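Local coordinates for protein L-lysine 6-oxidase (Marinomonas mediterranea, PDB 3WEU) that oxidises the epsilon-amino group of L-lysine with a cysteine tryptophylquinone cofactor, releasing ammonium and antibacterial hydrogen peroxide, at residues N79-K93 against D219-S233. Sequence-based numbering, arbitrary orientation.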
loop_
_atom_site.group_PDB
_atom_site.type_symbol
_atom_site.label_atom_id
_atom_site.label_comp_id
_atom_site.label_asym_id
_atom_site.label_seq_id
_atom_site.Cartn_x
_atom_site.Cartn_y
_atom_site.Cartn_z
ATOM N N ASN A 79 -13.704 40.631 49.586
ATOM C CA ASN A 79 -13.535 41.687 48.596
ATOM C C ASN A 79 -13.435 41.090 47.193
ATOM O O ASN A 79 -13.251 41.826 46.248
ATOM C CB ASN A 79 -12.354 42.663 48.920
ATOM C CG ASN A 79 -12.449 44.031 48.155
ATOM O OD1 ASN A 79 -13.535 44.571 47.913
ATOM N ND2 ASN A 79 -11.288 44.572 47.756
ATOM N N VAL A 80 -13.517 39.759 47.064
ATOM C CA VAL A 80 -13.609 39.158 45.746
ATOM C C VAL A 80 -15.048 38.889 45.363
ATOM O O VAL A 80 -15.788 38.154 46.028
ATOM C CB VAL A 80 -12.790 37.846 45.627
ATOM C CG1 VAL A 80 -13.001 37.204 44.250
ATOM C CG2 VAL A 80 -11.325 38.149 45.816
ATOM N N LYS A 81 -15.464 39.435 44.246
ATOM C CA LYS A 81 -16.766 39.121 43.801
ATOM C C LYS A 81 -16.773 38.175 42.628
ATOM O O LYS A 81 -17.726 37.479 42.445
ATOM C CB LYS A 81 -17.557 40.434 43.556
ATOM C CG LYS A 81 -17.603 40.958 42.151
ATOM C CD LYS A 81 -18.267 42.365 42.109
ATOM C CE LYS A 81 -19.652 42.348 41.594
ATOM N NZ LYS A 81 -20.240 43.743 41.529
ATOM N N ASN A 82 -15.731 38.113 41.796
ATOM C CA ASN A 82 -15.715 37.057 40.769
ATOM C C ASN A 82 -14.302 36.783 40.361
ATOM O O ASN A 82 -13.460 37.611 40.574
ATOM C CB ASN A 82 -16.474 37.457 39.513
ATOM C CG ASN A 82 -16.955 36.231 38.721
ATOM O OD1 ASN A 82 -16.888 35.067 39.156
ATOM N ND2 ASN A 82 -17.437 36.503 37.549
ATOM N N ILE A 83 -14.108 35.638 39.720
ATOM C CA ILE A 83 -12.830 35.235 39.172
ATOM C C ILE A 83 -13.220 34.546 37.878
ATOM O O ILE A 83 -13.883 33.555 37.909
ATOM C CB ILE A 83 -12.072 34.265 40.114
ATOM C CG1 ILE A 83 -11.730 34.973 41.438
ATOM C CG2 ILE A 83 -10.845 33.742 39.384
ATOM C CD1 ILE A 83 -11.077 34.065 42.530
ATOM N N GLU A 84 -12.761 35.089 36.760
ATOM C CA GLU A 84 -13.142 34.587 35.464
ATOM C C GLU A 84 -11.885 34.186 34.751
ATOM O O GLU A 84 -10.963 34.976 34.610
ATOM C CB GLU A 84 -13.852 35.623 34.640
ATOM C CG GLU A 84 -14.465 34.989 33.415
ATOM C CD GLU A 84 -15.416 35.942 32.687
ATOM O OE1 GLU A 84 -15.216 37.176 32.751
ATOM O OE2 GLU A 84 -16.358 35.420 32.084
ATOM N N TRP A 85 -11.888 32.957 34.291
ATOM C CA TRP A 85 -10.738 32.417 33.628
ATOM C C TRP A 85 -11.117 32.294 32.183
ATOM O O TRP A 85 -12.183 31.793 31.886
ATOM C CB TRP A 85 -10.483 31.000 34.202
ATOM C CG TRP A 85 -10.272 30.900 35.668
ATOM C CD1 TRP A 85 -11.200 30.639 36.635
ATOM C CD2 TRP A 85 -9.027 30.977 36.319
ATOM N NE1 TRP A 85 -10.603 30.570 37.866
ATOM C CE2 TRP A 85 -9.253 30.747 37.697
ATOM C CE3 TRP A 85 -7.717 31.172 35.863
ATOM C CZ2 TRP A 85 -8.231 30.764 38.632
ATOM C CZ3 TRP A 85 -6.722 31.162 36.776
ATOM C CH2 TRP A 85 -6.969 30.958 38.157
ATOM N N THR A 86 -10.231 32.708 31.274
ATOM C CA THR A 86 -10.440 32.584 29.881
ATOM C C THR A 86 -9.263 31.840 29.316
ATOM O O THR A 86 -8.112 32.243 29.465
ATOM C CB THR A 86 -10.586 33.982 29.236
ATOM O OG1 THR A 86 -11.775 34.576 29.771
ATOM C CG2 THR A 86 -10.724 33.873 27.823
ATOM N N VAL A 87 -9.550 30.701 28.724
ATOM C CA VAL A 87 -8.494 29.862 28.176
ATOM C C VAL A 87 -8.667 29.696 26.705
ATOM O O VAL A 87 -9.776 29.289 26.195
ATOM C CB VAL A 87 -8.512 28.471 28.846
ATOM C CG1 VAL A 87 -7.414 27.606 28.233
ATOM C CG2 VAL A 87 -8.371 28.615 30.343
ATOM N N HIS A 88 -7.603 30.004 25.980
ATOM C CA HIS A 88 -7.641 29.852 24.562
ATOM C C HIS A 88 -6.618 28.812 24.050
ATOM O O HIS A 88 -5.445 29.104 23.921
ATOM C CB HIS A 88 -7.436 31.223 23.857
ATOM C CG HIS A 88 -7.682 31.199 22.368
ATOM N ND1 HIS A 88 -7.597 32.344 21.578
ATOM C CD2 HIS A 88 -7.969 30.189 21.523
ATOM C CE1 HIS A 88 -7.844 32.027 20.323
ATOM N NE2 HIS A 88 -8.124 30.738 20.263
ATOM N N LEU A 89 -7.091 27.614 23.758
ATOM C CA LEU A 89 -6.249 26.516 23.307
ATOM C C LEU A 89 -6.392 26.401 21.794
ATOM O O LEU A 89 -7.473 26.683 21.255
ATOM C CB LEU A 89 -6.753 25.209 23.932
ATOM C CG LEU A 89 -6.780 25.112 25.462
ATOM C CD1 LEU A 89 -7.150 23.675 25.909
ATOM C CD2 LEU A 89 -5.506 25.582 26.108
ATOM N N ALA A 90 -5.345 25.986 21.102
ATOM C CA ALA A 90 -5.389 25.707 19.660
ATOM C C ALA A 90 -4.349 24.666 19.277
ATOM O O ALA A 90 -3.425 24.356 20.054
ATOM C CB ALA A 90 -5.148 26.982 18.823
ATOM N N ASN A 91 -4.561 24.042 18.122
ATOM C CA ASN A 91 -3.590 23.119 17.596
ATOM C C ASN A 91 -3.201 23.627 16.267
ATOM O O ASN A 91 -4.024 23.589 15.304
ATOM C CB ASN A 91 -4.235 21.742 17.489
ATOM C CG ASN A 91 -3.343 20.694 16.877
ATOM O OD1 ASN A 91 -2.691 20.886 15.853
ATOM N ND2 ASN A 91 -3.411 19.531 17.441
ATOM N N LYS A 92 -1.945 24.026 16.152
ATOM C CA LYS A 92 -1.436 24.551 14.871
ATOM C C LYS A 92 -0.636 23.562 14.091
ATOM O O LYS A 92 0.015 23.952 13.089
ATOM C CB LYS A 92 -0.536 25.737 15.182
ATOM C CG LYS A 92 -1.215 27.056 15.376
ATOM C CD LYS A 92 -0.196 28.106 15.570
ATOM C CE LYS A 92 -0.694 29.540 15.605
ATOM N NZ LYS A 92 0.454 30.485 15.661
ATOM N N LYS A 93 -0.624 22.283 14.512
ATOM C CA LYS A 93 0.318 21.356 13.965
ATOM C C LYS A 93 0.146 21.207 12.416
ATOM O O LYS A 93 1.107 21.073 11.701
ATOM C CB LYS A 93 0.161 19.953 14.534
ATOM C CG LYS A 93 0.390 19.843 16.029
ATOM C CD LYS A 93 0.345 18.357 16.411
ATOM C CE LYS A 93 0.640 18.186 17.903
ATOM N NZ LYS A 93 0.780 16.779 18.313
ATOM N N ASP A 219 -4.767 15.825 15.235
ATOM C CA ASP A 219 -4.998 15.305 16.568
ATOM C C ASP A 219 -5.587 16.392 17.442
ATOM O O ASP A 219 -5.792 17.495 16.948
ATOM C CB ASP A 219 -3.714 14.644 17.109
ATOM C CG ASP A 219 -2.610 15.624 17.536
ATOM O OD1 ASP A 219 -2.858 16.791 17.824
ATOM O OD2 ASP A 219 -1.452 15.175 17.638
ATOM N N ASP A 220 -5.829 16.082 18.730
ATOM C CA ASP A 220 -6.518 16.971 19.615
ATOM C C ASP A 220 -5.643 17.404 20.765
ATOM O O ASP A 220 -6.114 17.916 21.744
ATOM C CB ASP A 220 -7.881 16.437 20.079
ATOM C CG ASP A 220 -7.808 15.207 20.955
ATOM O OD1 ASP A 220 -6.697 14.711 21.274
ATOM O OD2 ASP A 220 -8.920 14.691 21.221
ATOM N N ILE A 221 -4.337 17.271 20.567
ATOM C CA ILE A 221 -3.361 18.013 21.361
ATOM C C ILE A 221 -3.630 19.479 21.157
ATOM O O ILE A 221 -4.124 19.845 20.104
ATOM C CB ILE A 221 -1.908 17.644 20.907
ATOM C CG1 ILE A 221 -1.559 16.195 21.257
ATOM C CG2 ILE A 221 -0.863 18.625 21.444
ATOM C CD1 ILE A 221 -1.307 15.995 22.779
ATOM N N SER A 222 -3.306 20.306 22.156
ATOM C CA SER A 222 -3.390 21.747 22.020
ATOM C C SER A 222 -2.549 22.406 23.079
ATOM O O SER A 222 -2.064 21.766 24.045
ATOM C CB SER A 222 -4.836 22.238 22.189
ATOM O OG SER A 222 -5.260 22.088 23.525
ATOM N N ASP A 223 -2.361 23.693 22.919
ATOM C CA ASP A 223 -1.811 24.532 23.983
ATOM C C ASP A 223 -2.298 25.977 23.793
ATOM O O ASP A 223 -2.803 26.304 22.706
ATOM C CB ASP A 223 -0.258 24.516 23.943
ATOM C CG ASP A 223 0.318 25.275 22.773
ATOM O OD1 ASP A 223 0.407 24.678 21.691
ATOM O OD2 ASP A 223 0.742 26.471 22.965
ATOM N N GLY A 224 -2.168 26.791 24.833
ATOM C CA GLY A 224 -2.561 28.187 24.751
ATOM C C GLY A 224 -2.639 28.953 26.020
ATOM O O GLY A 224 -2.153 28.541 27.059
ATOM N N SER A 225 -3.245 30.146 25.929
ATOM C CA SER A 225 -3.149 31.111 26.949
ATOM C C SER A 225 -4.197 30.924 28.007
ATOM O O SER A 225 -5.339 30.470 27.723
ATOM C CB SER A 225 -3.360 32.520 26.350
ATOM O OG SER A 225 -4.601 32.586 25.651
ATOM N N VAL A 226 -3.820 31.341 29.208
ATOM C CA VAL A 226 -4.702 31.351 30.357
ATOM C C VAL A 226 -4.747 32.792 30.804
ATOM O O VAL A 226 -3.717 33.351 31.084
ATOM C CB VAL A 226 -4.249 30.450 31.521
ATOM C CG1 VAL A 226 -5.158 30.568 32.752
ATOM C CG2 VAL A 226 -4.253 29.008 31.044
ATOM N N THR A 227 -5.967 33.333 30.941
ATOM C CA THR A 227 -6.151 34.680 31.515
ATOM C C THR A 227 -7.095 34.621 32.692
ATOM O O THR A 227 -8.108 33.980 32.620
ATOM C CB THR A 227 -6.705 35.679 30.440
ATOM O OG1 THR A 227 -5.833 35.654 29.328
ATOM C CG2 THR A 227 -6.728 37.143 30.996
ATOM N N CYS A 228 -6.709 35.256 33.770
ATOM C CA CYS A 228 -7.470 35.304 34.978
ATOM C C CYS A 228 -7.784 36.735 35.296
ATOM O O CYS A 228 -6.867 37.522 35.536
ATOM C CB CYS A 228 -6.682 34.788 36.163
ATOM S SG CYS A 228 -7.582 34.657 37.694
ATOM N N VAL A 229 -9.073 37.036 35.393
ATOM C CA VAL A 229 -9.542 38.392 35.844
ATOM C C VAL A 229 -10.250 38.209 37.170
ATOM O O VAL A 229 -11.246 37.479 37.272
ATOM C CB VAL A 229 -10.524 39.020 34.831
ATOM C CG1 VAL A 229 -11.031 40.392 35.316
ATOM C CG2 VAL A 229 -9.904 39.148 33.443
ATOM N N VAL A 230 -9.751 38.871 38.193
ATOM C CA VAL A 230 -10.338 38.868 39.483
ATOM C C VAL A 230 -11.030 40.228 39.654
ATOM O O VAL A 230 -10.376 41.284 39.508
ATOM C CB VAL A 230 -9.244 38.823 40.555
ATOM C CG1 VAL A 230 -9.834 39.003 41.970
ATOM C CG2 VAL A 230 -8.512 37.454 40.467
ATOM N N THR A 231 -12.325 40.174 39.931
ATOM C CA THR A 231 -13.120 41.398 40.065
ATOM C C THR A 231 -13.406 41.547 41.549
ATOM O O THR A 231 -13.946 40.636 42.203
ATOM C CB THR A 231 -14.375 41.302 39.220
ATOM O OG1 THR A 231 -14.011 41.111 37.845
ATOM C CG2 THR A 231 -15.230 42.593 39.354
ATOM N N TYR A 232 -13.068 42.703 42.083
ATOM C CA TYR A 232 -13.285 42.963 43.481
ATOM C C TYR A 232 -14.666 43.594 43.747
ATOM O O TYR A 232 -15.363 43.928 42.820
ATOM C CB TYR A 232 -12.204 43.851 44.002
ATOM C CG TYR A 232 -10.836 43.275 43.786
ATOM C CD1 TYR A 232 -10.345 42.276 44.621
ATOM C CD2 TYR A 232 -10.013 43.769 42.783
ATOM C CE1 TYR A 232 -9.066 41.742 44.429
ATOM C CE2 TYR A 232 -8.736 43.250 42.572
ATOM C CZ TYR A 232 -8.270 42.241 43.396
ATOM O OH TYR A 232 -7.006 41.762 43.174
ATOM N N SER A 233 -15.064 43.724 45.003
ATOM C CA SER A 233 -16.461 44.177 45.347
ATOM C C SER A 233 -16.843 45.489 44.767
ATOM O O SER A 233 -18.003 45.726 44.537
ATOM C CB SER A 233 -16.642 44.308 46.844
ATOM O OG SER A 233 -16.207 43.125 47.427
HETATM O O HOH W 1 -6.440 33.403 27.567
#
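W85 and C228 face each other across a non-hydrogen-bonded pair, where the thiol lies over the indole: SG is 3.7 Å from the centroid of the six-membered ring. W85 CG lies opposite its own carbonyl carbon and beside the backbone N (chi1 -58°), and the ring leans across towards strand 223-232, bringing CZ3 onto C228 CB, while V226 CG1 comes up at the ring edge. I83 CG2 covers the same face as the sulfur, while G191 accepts from the indole NE1 and F63 and V65 of strand 58-66 pack against this side. Backbone bonds run on either side of the W85-C228 pair, E84 with V229 and T86 with T227. The two strands are antiparallel neighbours in the mixed sheet of the N-terminal domain, set between strands 137-145 and 237-247. A classic beta bulge interrupts them where T231 O accepts from both K81 N (2.8 Å) and N82 N (3.1 Å). On the other face, water 1 donates to T86 O and bridges S225 OG and T227 OG1. At the N91 end a salt bridge forms: K93, its chain extended, brings NZ to 2.8 Å from D219 OD2, on the syn lone pair, and also reaches A506 O. N91 ND2 gives I221 O a 2.8 Å bond from above the carbonyl plane and D219 OD1 a weak one.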